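Local coordinates for calcium homeostasis modulator 1 (Oryzias latipes, PDB 6LMT), which probably forms a large-pore membrane channel of the calcium homeostasis modulator family, assembled here from eight copies of the chain, at residues 53-56 against 57-61; 112-115 against 116-120; 162-166 against 167-171. All coordinates share one frame; numbering follows the deposited sequence.

Interactions 1 and 2 are buried turns of two neighbouring helices, 48-70 and 108-120, with centres about 11 Å apart; the indole of Trp113 joins them by packing on Pro59 and Pro60. Interaction 3 stands apart, its centre about 27 Å from that of interaction 1 and about 24 Å from that of interaction 2, where a partly exposed loop turns into helix 167-202. The chemistry follows the place. Proline interrupts the backbone bonding in 53-61, whereas 112-120 is regularly bonded; both border bound sterols. The helix start at 162-171 instead brings together acidic side chains, an arginine and a phenylalanine. Subunit neighbours reach all three.

Interaction 1. Residues 53-56 against 57-61; sequences IGLL and IIPPI
Ile53 and Ile57 meet one helical turn apart through different branches: chi1 of Ile53 (-58°) sets CG1 beside the backbone N, which leaves CG2 anti to that N and turned to Ile57, while Ile57 extends its longer arm (chi2 173°) back along the helix. Ile57 CD1 thus lies 3.7 Å from Ile53 CG2, the two side chains running at a slant to each other. In the backbone, the Ile57 amide is shared weakly between the carbonyls of Ile53 and Gly54. The firmer bond is the next one, Ile58 N to Gly54 O at 2.9 Å, with an N-H···O angle of 159°. Then the pattern breaks. Pro59 and Pro60 have no N-H to give the preceding turn, and their rings fill that position with carbon: Pro59 CD sits 3.6 Å from Leu55 O, and Pro60 CG 3.4 Å from Leu56 O. The helix kinks here. Leu55 O, left without its usual amide, takes a probable hydrogen bond from Trp113 NE1 at 2.8 Å, which ties the kink to the next helix. Pro59 and Pro60 pack on Trp113 of helix 108-120, Leu56 touches Phe124 of helix 122-128, and Leu55 and Pro59 meet Trp186 of a neighbouring subunit.

Interaction 2. Residues 112-115 against 116-120; sequences VWVS and VTLMD. With Y01 (cholesterol hemisuccinate), chain L.
Thr117 folds back onto Trp113 in helix 108-120, which probably crosses the membrane, closing the common motif in which a threonine hydroxyl bonds the carbonyl four residues earlier. Among the hydrogen bonds, Trp113 O takes two donors, Thr117 N at 3.0 Å and Thr117 OG1 at 2.6 Å, which approach from opposite faces of the carbonyl plane. With OG1 beside its own backbone N (chi1 -57°), the hydroxyl is placed for this second bond. The regular i to i+4 bonding continues around it, with Val116 N to Val112 O at 170° the straightest. Thr117 OG1 also lies 3.4 Å above the indole plane, toward its rim; the ring's NE1 finds its partner on helix 48-70, in Leu55 O, and Tyr34 meets the indole edge-to-face. In apolar contact, Val114 CG1 and Leu118 CD1 are 3.9 Å apart, the side chains lying alongside and pointing the same way. A cholesterol hemisuccinate lies along Val112, Ser115, Val116 and Met119. Ser115 turns OG back to Ala111 O and offers CB to the sterol. Val116 CG1 touches CAP of the sterol at 3.6 Å, and Met119, bent at chi2, brings CG to 3.6 Å from the lipid methyl CAC.

Interaction 3. Residues 162-166 against 167-171; sequences DLFED and NEVRV
Arg170 N donates to Asp166 O at 3.1 Å, with an N-H···O angle of 152°, and the Phe164 ring turns its edge to the same oxygen, which lies in the ring plane. This is the first i to i+4 bond of helix 167-202, and Asp166 occupies the N-cap position. Its carboxylate, with CG swung opposite the backbone N (chi1 -165°), crosses over the first turn: OD2 lies against Val169 CG2 at 3.3 Å, and OD1 is 3.6 Å from Glu168 N. Phe164 reaches the helix from two residues earlier. Its CD2 comes to 3.6 Å from Arg170 CB, an oblique approach, while Val169 CG1 sits at the ring edge, 4.3 Å from CZ. The aromatic side chain and the arginine slide past each other in opposite directions; the guanidinium plane stands 76° from the ring plane, and it is the aliphatic CB and CG of Arg170 that meet the ring. Arg170 bends at chi3 and returns its guanidinium group to Asn167, where NH2 donates to OD1 at 2.6 Å and NE adds a weak bond to the same oxygen. Phe154 and Ile158 of the same chain also pack on Phe164, and Leu163 of a neighbouring subunit packs on Glu168. Asp166 OD1 and Glu168 OE1 lie 4.8 Å apart; these like charges probably raise the negative potential here, and the N-H groups at the helix start, including that of Glu168, would be expected to offset part of it.

Interaction 1. Residues 53-56 against 57-61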
ATOM      1  N   ILE A  53     -37.950 -12.876  -1.815  1.00 75.04           N
ATOM      2  CA  ILE A  53     -38.566 -11.895  -0.937  1.00 75.04           C
ATOM      3  C   ILE A  53     -38.048 -12.045   0.484  1.00 75.04           C
ATOM      4  O   ILE A  53     -37.961 -11.060   1.219  1.00 75.04           O
ATOM      5  CB  ILE A  53     -40.099 -12.006  -1.047  1.00 75.04           C
ATOM      6  CG1 ILE A  53     -40.520 -11.782  -2.490  1.00 75.04           C
ATOM      7  CG2 ILE A  53     -40.818 -10.997  -0.231  1.00 75.04           C
ATOM      8  CD1 ILE A  53     -40.039 -10.497  -3.070  1.00 75.04           C
ATOM      9  N   GLY A  54     -37.629 -13.244   0.878  1.00 71.90           N
ATOM     10  CA  GLY A  54     -37.021 -13.420   2.179  1.00 71.90           C
ATOM     11  C   GLY A  54     -35.681 -12.743   2.322  1.00 71.90           C
ATOM     12  O   GLY A  54     -35.344 -12.268   3.401  1.00 71.90           O
ATOM     13  N   LEU A  55     -34.907 -12.662   1.248  1.00 74.21           N
ATOM     14  CA  LEU A  55     -33.666 -11.904   1.306  1.00 74.21           C
ATOM     15  C   LEU A  55     -33.871 -10.408   1.267  1.00 74.21           C
ATOM     16  O   LEU A  55     -32.918  -9.661   1.469  1.00 74.21           O
ATOM     17  CB  LEU A  55     -32.730 -12.302   0.182  1.00 74.21           C
ATOM     18  CG  LEU A  55     -32.012 -13.604   0.463  1.00 74.21           C
ATOM     19  CD1 LEU A  55     -31.185 -13.906  -0.705  1.00 74.21           C
ATOM     20  CD2 LEU A  55     -31.141 -13.460   1.685  1.00 74.21           C
ATOM     21  N   LEU A  56     -35.076  -9.959   1.017  1.00 74.97           N
ATOM     22  CA  LEU A  56     -35.395  -8.559   1.093  1.00 74.97           C
ATOM     23  C   LEU A  56     -36.024  -8.191   2.427  1.00 74.97           C
ATOM     24  O   LEU A  56     -35.987  -7.023   2.807  1.00 74.97           O
ATOM     25  CB  LEU A  56     -36.315  -8.226  -0.079  1.00 74.97           C
ATOM     26  CG  LEU A  56     -36.731  -6.834  -0.474  1.00 74.97           C
ATOM     27  CD1 LEU A  56     -35.529  -6.023  -0.841  1.00 74.97           C
ATOM     28  CD2 LEU A  56     -37.617  -7.007  -1.648  1.00 74.97           C
ATOM     29  N   ILE A  57     -36.550  -9.162   3.166  1.00 74.92           N
ATOM     30  CA  ILE A  57     -37.274  -8.921   4.409  1.00 74.92           C
ATOM     31  C   ILE A  57     -36.468  -9.338   5.636  1.00 74.92           C
ATOM     32  O   ILE A  57     -36.335  -8.569   6.581  1.00 74.92           O
ATOM     33  CB  ILE A  57     -38.650  -9.619   4.383  1.00 74.92           C
ATOM     34  CG1 ILE A  57     -39.572  -8.904   3.412  1.00 74.92           C
ATOM     35  CG2 ILE A  57     -39.279  -9.674   5.744  1.00 74.92           C
ATOM     36  CD1 ILE A  57     -40.854  -9.615   3.204  1.00 74.92           C
ATOM     37  N   ILE A  58     -35.932 -10.554   5.644  1.00 74.88           N
ATOM     38  CA  ILE A  58     -35.306 -11.131   6.839  1.00 74.88           C
ATOM     39  C   ILE A  58     -33.980 -10.467   7.219  1.00 74.88           C
ATOM     40  O   ILE A  58     -33.812 -10.174   8.408  1.00 74.88           O
ATOM     41  CB  ILE A  58     -35.175 -12.666   6.698  1.00 74.88           C
ATOM     42  CG1 ILE A  58     -36.550 -13.312   6.639  1.00 74.88           C
ATOM     43  CG2 ILE A  58     -34.312 -13.288   7.781  1.00 74.88           C
ATOM     44  CD1 ILE A  58     -37.357 -13.059   7.843  1.00 74.88           C
ATOM     45  N   PRO A  59     -33.023 -10.185   6.324  1.00 74.17           N
ATOM     46  CA  PRO A  59     -31.822  -9.474   6.772  1.00 74.17           C
ATOM     47  C   PRO A  59     -32.067  -8.053   7.261  1.00 74.17           C
ATOM     48  O   PRO A  59     -31.353  -7.637   8.175  1.00 74.17           O
ATOM     49  CB  PRO A  59     -30.912  -9.506   5.539  1.00 74.17           C
ATOM     50  CG  PRO A  59     -31.345 -10.636   4.813  1.00 74.17           C
ATOM     51  CD  PRO A  59     -32.784 -10.691   4.955  1.00 74.17           C
ATOM     52  N   PRO A  60     -33.040  -7.268   6.744  1.00 75.11           N
ATOM     53  CA  PRO A  60     -33.349  -6.011   7.445  1.00 75.11           C
ATOM     54  C   PRO A  60     -33.883  -6.159   8.859  1.00 75.11           C
ATOM     55  O   PRO A  60     -33.579  -5.308   9.694  1.00 75.11           O
ATOM     56  CB  PRO A  60     -34.380  -5.362   6.526  1.00 75.11           C
ATOM     57  CG  PRO A  60     -34.035  -5.802   5.277  1.00 75.11           C
ATOM     58  CD  PRO A  60     -33.631  -7.184   5.395  1.00 75.11           C
ATOM     59  N   ILE A  61     -34.673  -7.190   9.150  1.00 77.24           N
ATOM     60  CA  ILE A  61     -35.125  -7.438  10.518  1.00 77.24           C
ATOM     61  C   ILE A  61     -33.943  -7.757  11.417  1.00 77.24           C
ATOM     62  O   ILE A  61     -33.864  -7.288  12.556  1.00 77.24           O
ATOM     63  CB  ILE A  61     -36.171  -8.566  10.532  1.00 77.24           C
ATOM     64  CG1 ILE A  61     -37.413  -8.146   9.770  1.00 77.24           C
ATOM     65  CG2 ILE A  61     -36.551  -8.954  11.927  1.00 77.24           C
ATOM     66  CD1 ILE A  61     -38.343  -9.270   9.495  1.00 77.24           C
TER

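Interaction 2. Residues 112-115 against 116-120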
ATOM      1  N   VAL A 112     -30.094   0.472   4.125  1.00 80.79           N
ATOM      2  CA  VAL A 112     -28.976   0.227   3.227  1.00 80.79           C
ATOM      3  C   VAL A 112     -29.100  -1.140   2.572  1.00 80.79           C
ATOM      4  O   VAL A 112     -28.832  -1.280   1.378  1.00 80.79           O
ATOM      5  CB  VAL A 112     -27.642   0.403   3.978  1.00 80.79           C
ATOM      6  CG1 VAL A 112     -26.475  -0.028   3.148  1.00 80.79           C
ATOM      7  CG2 VAL A 112     -27.443   1.830   4.318  1.00 80.79           C
ATOM      8  N   TRP A 113     -29.551  -2.153   3.321  1.00 71.79           N
ATOM      9  CA  TRP A 113     -29.737  -3.483   2.754  1.00 71.79           C
ATOM     10  C   TRP A 113     -30.807  -3.495   1.676  1.00 71.79           C
ATOM     11  O   TRP A 113     -30.598  -4.082   0.617  1.00 71.79           O
ATOM     12  CB  TRP A 113     -30.105  -4.503   3.828  1.00 71.79           C
ATOM     13  CG  TRP A 113     -30.264  -5.898   3.267  1.00 71.79           C
ATOM     14  CD1 TRP A 113     -31.402  -6.474   2.812  1.00 71.79           C
ATOM     15  CD2 TRP A 113     -29.248  -6.883   3.138  1.00 71.79           C
ATOM     16  NE1 TRP A 113     -31.157  -7.729   2.373  1.00 71.79           N
ATOM     17  CE2 TRP A 113     -29.838  -8.012   2.568  1.00 71.79           C
ATOM     18  CE3 TRP A 113     -27.891  -6.917   3.442  1.00 71.79           C
ATOM     19  CZ2 TRP A 113     -29.127  -9.162   2.311  1.00 71.79           C
ATOM     20  CZ3 TRP A 113     -27.197  -8.051   3.188  1.00 71.79           C
ATOM     21  CH2 TRP A 113     -27.806  -9.160   2.624  1.00 71.79           C
ATOM     22  N   VAL A 114     -31.965  -2.888   1.943  1.00 74.73           N
ATOM     23  CA  VAL A 114     -33.066  -2.883   0.987  1.00 74.73           C
ATOM     24  C   VAL A 114     -32.678  -2.145  -0.279  1.00 74.73           C
ATOM     25  O   VAL A 114     -33.014  -2.573  -1.383  1.00 74.73           O
ATOM     26  CB  VAL A 114     -34.322  -2.283   1.649  1.00 74.73           C
ATOM     27  CG1 VAL A 114     -35.447  -2.103   0.669  1.00 74.73           C
ATOM     28  CG2 VAL A 114     -34.780  -3.158   2.752  1.00 74.73           C
ATOM     29  N   SER A 115     -31.878  -1.095  -0.153  1.00 75.87           N
ATOM     30  CA  SER A 115     -31.489  -0.323  -1.316  1.00 75.87           C
ATOM     31  C   SER A 115     -30.458  -1.041  -2.177  1.00 75.87           C
ATOM     32  O   SER A 115     -30.593  -1.042  -3.397  1.00 75.87           O
ATOM     33  CB  SER A 115     -30.974   1.025  -0.871  1.00 75.87           C
ATOM     34  OG  SER A 115     -31.985   1.746  -0.224  1.00 75.87           O
ATOM     35  N   VAL A 116     -29.437  -1.669  -1.582  1.00 74.45           N
ATOM     36  CA  VAL A 116     -28.486  -2.428  -2.398  1.00 74.45           C
ATOM     37  C   VAL A 116     -29.139  -3.656  -3.001  1.00 74.45           C
ATOM     38  O   VAL A 116     -28.736  -4.106  -4.066  1.00 74.45           O
ATOM     39  CB  VAL A 116     -27.205  -2.841  -1.636  1.00 74.45           C
ATOM     40  CG1 VAL A 116     -26.408  -1.683  -1.249  1.00 74.45           C
ATOM     41  CG2 VAL A 116     -27.493  -3.660  -0.427  1.00 74.45           C
ATOM     42  N   THR A 117     -30.157  -4.203  -2.356  1.00 71.95           N
ATOM     43  CA  THR A 117     -30.819  -5.383  -2.879  1.00 71.95           C
ATOM     44  C   THR A 117     -31.702  -5.034  -4.065  1.00 71.95           C
ATOM     45  O   THR A 117     -31.763  -5.782  -5.042  1.00 71.95           O
ATOM     46  CB  THR A 117     -31.611  -6.039  -1.754  1.00 71.95           C
ATOM     47  OG1 THR A 117     -30.716  -6.322  -0.690  1.00 71.95           O
ATOM     48  CG2 THR A 117     -32.226  -7.307  -2.168  1.00 71.95           C
ATOM     49  N   LEU A 118     -32.366  -3.889  -4.013  1.00 70.00           N
ATOM     50  CA  LEU A 118     -33.190  -3.462  -5.130  1.00 70.00           C
ATOM     51  C   LEU A 118     -32.370  -2.906  -6.282  1.00 70.00           C
ATOM     52  O   LEU A 118     -32.770  -3.050  -7.434  1.00 70.00           O
ATOM     53  CB  LEU A 118     -34.203  -2.431  -4.661  1.00 70.00           C
ATOM     54  CG  LEU A 118     -35.294  -2.877  -3.705  1.00 70.00           C
ATOM     55  CD1 LEU A 118     -36.030  -1.694  -3.171  1.00 70.00           C
ATOM     56  CD2 LEU A 118     -36.219  -3.823  -4.378  1.00 70.00           C
ATOM     57  N   MET A 119     -31.226  -2.280  -6.012  1.00 76.00           N
ATOM     58  CA  MET A 119     -30.391  -1.812  -7.107  1.00 76.00           C
ATOM     59  C   MET A 119     -29.657  -2.944  -7.788  1.00 76.00           C
ATOM     60  O   MET A 119     -29.313  -2.828  -8.962  1.00 76.00           O
ATOM     61  CB  MET A 119     -29.369  -0.796  -6.635  1.00 76.00           C
ATOM     62  CG  MET A 119     -29.933   0.473  -6.153  1.00 76.00           C
ATOM     63  SD  MET A 119     -31.014   1.333  -7.261  1.00 76.00           S
ATOM     64  CE  MET A 119     -31.365   2.694  -6.188  1.00 76.00           C
ATOM     65  N   ASP A 120     -29.377  -4.022  -7.076  1.00 79.07           N
ATOM     66  CA  ASP A 120     -28.728  -5.162  -7.693  1.00 79.07           C
ATOM     67  C   ASP A 120     -29.702  -5.950  -8.555  1.00 79.07           C
ATOM     68  O   ASP A 120     -29.322  -6.457  -9.609  1.00 79.07           O
ATOM     69  CB  ASP A 120     -28.124  -6.049  -6.619  1.00 79.07           C
ATOM     70  CG  ASP A 120     -27.119  -7.026  -7.162  1.00 79.07           C
ATOM     71  OD1 ASP A 120     -26.776  -6.953  -8.354  1.00 79.07           O
ATOM     72  OD2 ASP A 120     -26.671  -7.897  -6.398  1.00 79.07           O
TER
HETATM   73  CAA Y01 L 404     -25.532  -2.075  -6.162  1.00 97.82           C
HETATM   74  CBA Y01 L 404     -25.073  -0.625  -6.107  1.00 97.82           C
HETATM   75  CAB Y01 L 404     -25.700   0.174  -7.236  1.00 97.82           C
HETATM   76  CAN Y01 L 404     -25.386  -0.001  -4.752  1.00 97.82           C
HETATM   77  CAJ Y01 L 404     -25.219   1.496  -4.652  1.00 97.82           C
HETATM   78  CAO Y01 L 404     -25.633   2.037  -3.298  1.00 97.82           C
HETATM   79  CBB Y01 L 404     -26.783   3.062  -3.276  1.00 97.82           C
HETATM   80  CAC Y01 L 404     -27.763   2.772  -4.407  1.00 97.82           C
HETATM   81  CBE Y01 L 404     -27.521   3.075  -1.923  1.00 97.82           C
HETATM   82  CAP Y01 L 404     -27.455   1.719  -1.178  1.00 97.82           C
HETATM   83  CAQ Y01 L 404     -27.732   2.027   0.304  1.00 97.82           C
HETATM   84  CBG Y01 L 404     -28.232   3.463   0.246  1.00 97.82           C
HETATM   85  CBI Y01 L 404     -27.255   4.090  -0.773  1.00 97.82           C
HETATM   86  CAE Y01 L 404     -25.795   4.044  -0.330  1.00 97.82           C
HETATM   87  CAU Y01 L 404     -27.662   5.541  -0.966  1.00 97.82           C
HETATM   88  CAS Y01 L 404     -27.627   6.268   0.382  1.00 97.82           C
HETATM   89  CBF Y01 L 404     -28.707   5.716   1.320  1.00 97.82           C
HETATM   90  CBD Y01 L 404     -28.543   4.205   1.545  1.00 97.82           C
HETATM   91  CAK Y01 L 404     -29.844   3.695   2.164  1.00 97.82           C
HETATM   92  CAI Y01 L 404     -30.377   4.595   3.235  1.00 97.82           C
HETATM   93  CAZ Y01 L 404     -29.850   5.768   3.557  1.00 97.82           C
HETATM   94  CAV Y01 L 404     -30.259   6.492   4.827  1.00 97.82           C
HETATM   95  CBH Y01 L 404     -28.816   6.464   2.678  1.00 97.82           C
HETATM   96  CAD Y01 L 404     -27.466   6.473   3.421  1.00 97.82           C
HETATM   97  CAT Y01 L 404     -29.309   7.907   2.455  1.00 97.82           C
HETATM   98  CAR Y01 L 404     -29.577   8.638   3.771  1.00 97.82           C
HETATM   99  CBC Y01 L 404     -30.625   7.946   4.596  1.00 97.82           C
HETATM  100  OAW Y01 L 404     -30.787   8.648   5.875  1.00 97.82           O
HETATM  101  CAY Y01 L 404     -29.727   9.052   6.600  1.00 97.82           C
HETATM  102  OAG Y01 L 404     -28.799   8.365   6.917  1.00 97.82           O
HETATM  103  CAM Y01 L 404     -29.833  10.503   6.955  1.00 97.82           C
HETATM  104  CAL Y01 L 404     -29.939  10.915   8.409  1.00 97.82           C
HETATM  105  CAX Y01 L 404     -28.636  11.336   9.063  1.00 97.82           C
HETATM  106  OAH Y01 L 404     -27.849  10.451   9.452  1.00 97.82           O
HETATM  107  OAF Y01 L 404     -28.407  12.555   9.171  1.00 97.82           O

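Interaction 3. Residues 162-166 against 167-171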
ATOM      1  N   ASP A 162     -26.555 -21.072 -15.784  1.00 95.42           N
ATOM      2  CA  ASP A 162     -26.159 -22.429 -16.102  1.00 95.42           C
ATOM      3  C   ASP A 162     -27.295 -23.432 -15.989  1.00 95.42           C
ATOM      4  O   ASP A 162     -27.044 -24.636 -16.026  1.00 95.42           O
ATOM      5  CB  ASP A 162     -24.979 -22.820 -15.215  1.00 95.42           C
ATOM      6  CG  ASP A 162     -25.193 -22.458 -13.756  1.00 95.42           C
ATOM      7  OD1 ASP A 162     -26.279 -21.957 -13.392  1.00 95.42           O
ATOM      8  OD2 ASP A 162     -24.241 -22.626 -12.966  1.00 95.42           O
ATOM      9  N   LEU A 163     -28.532 -22.969 -15.874  1.00 90.71           N
ATOM     10  CA  LEU A 163     -29.692 -23.837 -15.940  1.00 90.71           C
ATOM     11  C   LEU A 163     -30.690 -23.378 -16.985  1.00 90.71           C
ATOM     12  O   LEU A 163     -31.697 -24.054 -17.193  1.00 90.71           O
ATOM     13  CB  LEU A 163     -30.403 -23.914 -14.584  1.00 90.71           C
ATOM     14  CG  LEU A 163     -29.672 -24.529 -13.399  1.00 90.71           C
ATOM     15  CD1 LEU A 163     -30.516 -24.429 -12.171  1.00 90.71           C
ATOM     16  CD2 LEU A 163     -29.324 -25.959 -13.686  1.00 90.71           C
ATOM     17  N   PHE A 164     -30.453 -22.242 -17.624  1.00 92.22           N
ATOM     18  CA  PHE A 164     -31.340 -21.703 -18.639  1.00 92.22           C
ATOM     19  C   PHE A 164     -30.508 -21.582 -19.902  1.00 92.22           C
ATOM     20  O   PHE A 164     -29.425 -20.993 -19.874  1.00 92.22           O
ATOM     21  CB  PHE A 164     -31.905 -20.346 -18.221  1.00 92.22           C
ATOM     22  CG  PHE A 164     -33.087 -19.917 -19.019  1.00 92.22           C
ATOM     23  CD1 PHE A 164     -34.341 -20.383 -18.704  1.00 92.22           C
ATOM     24  CD2 PHE A 164     -32.945 -19.087 -20.103  1.00 92.22           C
ATOM     25  CE1 PHE A 164     -35.424 -20.005 -19.434  1.00 92.22           C
ATOM     26  CE2 PHE A 164     -34.029 -18.712 -20.833  1.00 92.22           C
ATOM     27  CZ  PHE A 164     -35.265 -19.171 -20.496  1.00 92.22           C
ATOM     28  N   GLU A 165     -31.001 -22.143 -21.002  1.00100.61           N
ATOM     29  CA  GLU A 165     -30.143 -22.329 -22.162  1.00100.61           C
ATOM     30  C   GLU A 165     -30.261 -21.205 -23.184  1.00100.61           C
ATOM     31  O   GLU A 165     -29.275 -20.883 -23.854  1.00100.61           O
ATOM     32  CB  GLU A 165     -30.440 -23.689 -22.806  1.00100.61           C
ATOM     33  CG  GLU A 165     -31.806 -23.834 -23.474  1.00100.61           C
ATOM     34  CD  GLU A 165     -32.921 -24.238 -22.516  1.00100.61           C
ATOM     35  OE1 GLU A 165     -32.735 -24.151 -21.281  1.00100.61           O
ATOM     36  OE2 GLU A 165     -33.998 -24.638 -23.010  1.00100.61           O
ATOM     37  N   ASP A 166     -31.427 -20.582 -23.310  1.00 99.13           N
ATOM     38  CA  ASP A 166     -31.644 -19.537 -24.305  1.00 99.13           C
ATOM     39  C   ASP A 166     -31.137 -18.234 -23.716  1.00 99.13           C
ATOM     40  O   ASP A 166     -31.797 -17.622 -22.888  1.00 99.13           O
ATOM     41  CB  ASP A 166     -33.117 -19.464 -24.674  1.00 99.13           C
ATOM     42  CG  ASP A 166     -33.372 -18.668 -25.926  1.00 99.13           C
ATOM     43  OD1 ASP A 166     -32.439 -18.053 -26.475  1.00 99.13           O
ATOM     44  OD2 ASP A 166     -34.521 -18.699 -26.403  1.00 99.13           O
ATOM     45  N   ASN A 167     -29.956 -17.808 -24.147  1.00 95.26           N
ATOM     46  CA  ASN A 167     -29.307 -16.674 -23.508  1.00 95.26           C
ATOM     47  C   ASN A 167     -29.974 -15.368 -23.895  1.00 95.26           C
ATOM     48  O   ASN A 167     -29.968 -14.423 -23.110  1.00 95.26           O
ATOM     49  CB  ASN A 167     -27.828 -16.633 -23.878  1.00 95.26           C
ATOM     50  CG  ASN A 167     -27.008 -15.811 -22.915  1.00 95.26           C
ATOM     51  OD1 ASN A 167     -27.511 -15.312 -21.916  1.00 95.26           O
ATOM     52  ND2 ASN A 167     -25.730 -15.671 -23.206  1.00 95.26           N
ATOM     53  N   GLU A 168     -30.576 -15.307 -25.077  1.00 96.23           N
ATOM     54  CA  GLU A 168     -31.222 -14.080 -25.521  1.00 96.23           C
ATOM     55  C   GLU A 168     -32.485 -13.798 -24.725  1.00 96.23           C
ATOM     56  O   GLU A 168     -32.740 -12.651 -24.353  1.00 96.23           O
ATOM     57  CB  GLU A 168     -31.513 -14.177 -27.019  1.00 96.23           C
ATOM     58  CG  GLU A 168     -32.039 -12.912 -27.659  1.00 96.23           C
ATOM     59  CD  GLU A 168     -33.557 -12.849 -27.710  1.00 96.23           C
ATOM     60  OE1 GLU A 168     -34.197 -13.888 -27.967  1.00 96.23           O
ATOM     61  OE2 GLU A 168     -34.113 -11.765 -27.448  1.00 96.23           O
ATOM     62  N   VAL A 169     -33.280 -14.826 -24.450  1.00 92.26           N
ATOM     63  CA  VAL A 169     -34.484 -14.652 -23.648  1.00 92.26           C
ATOM     64  C   VAL A 169     -34.120 -14.379 -22.198  1.00 92.26           C
ATOM     65  O   VAL A 169     -34.781 -13.593 -21.516  1.00 92.26           O
ATOM     66  CB  VAL A 169     -35.382 -15.891 -23.807  1.00 92.26           C
ATOM     67  CG1 VAL A 169     -36.576 -15.849 -22.898  1.00 92.26           C
ATOM     68  CG2 VAL A 169     -35.851 -15.970 -25.206  1.00 92.26           C
ATOM     69  N   ARG A 170     -33.039 -14.980 -21.719  1.00 87.44           N
ATOM     70  CA  ARG A 170     -32.615 -14.757 -20.349  1.00 87.44           C
ATOM     71  C   ARG A 170     -32.092 -13.345 -20.155  1.00 87.44           C
ATOM     72  O   ARG A 170     -32.400 -12.711 -19.152  1.00 87.44           O
ATOM     73  CB  ARG A 170     -31.549 -15.765 -19.963  1.00 87.44           C
ATOM     74  CG  ARG A 170     -31.180 -15.692 -18.534  1.00 87.44           C
ATOM     75  CD  ARG A 170     -29.985 -16.523 -18.227  1.00 87.44           C
ATOM     76  NE  ARG A 170     -28.830 -16.074 -18.983  1.00 87.44           N
ATOM     77  CZ  ARG A 170     -28.061 -15.048 -18.650  1.00 87.44           C
ATOM     78  NH1 ARG A 170     -28.309 -14.344 -17.564  1.00 87.44           N
ATOM     79  NH2 ARG A 170     -27.035 -14.725 -19.411  1.00 87.44           N
ATOM     80  N   VAL A 171     -31.308 -12.836 -21.104  1.00 85.44           N
ATOM     81  CA  VAL A 171     -30.757 -11.489 -20.997  1.00 85.44           C
ATOM     82  C   VAL A 171     -31.858 -10.439 -21.099  1.00 85.44           C
ATOM     83  O   VAL A 171     -31.849  -9.443 -20.371  1.00 85.44           O
ATOM     84  CB  VAL A 171     -29.653 -11.302 -22.055  1.00 85.44           C
ATOM     85  CG1 VAL A 171     -29.290  -9.866 -22.247  1.00 85.44           C
ATOM     86  CG2 VAL A 171     -28.419 -12.029 -21.620  1.00 85.44           C
TER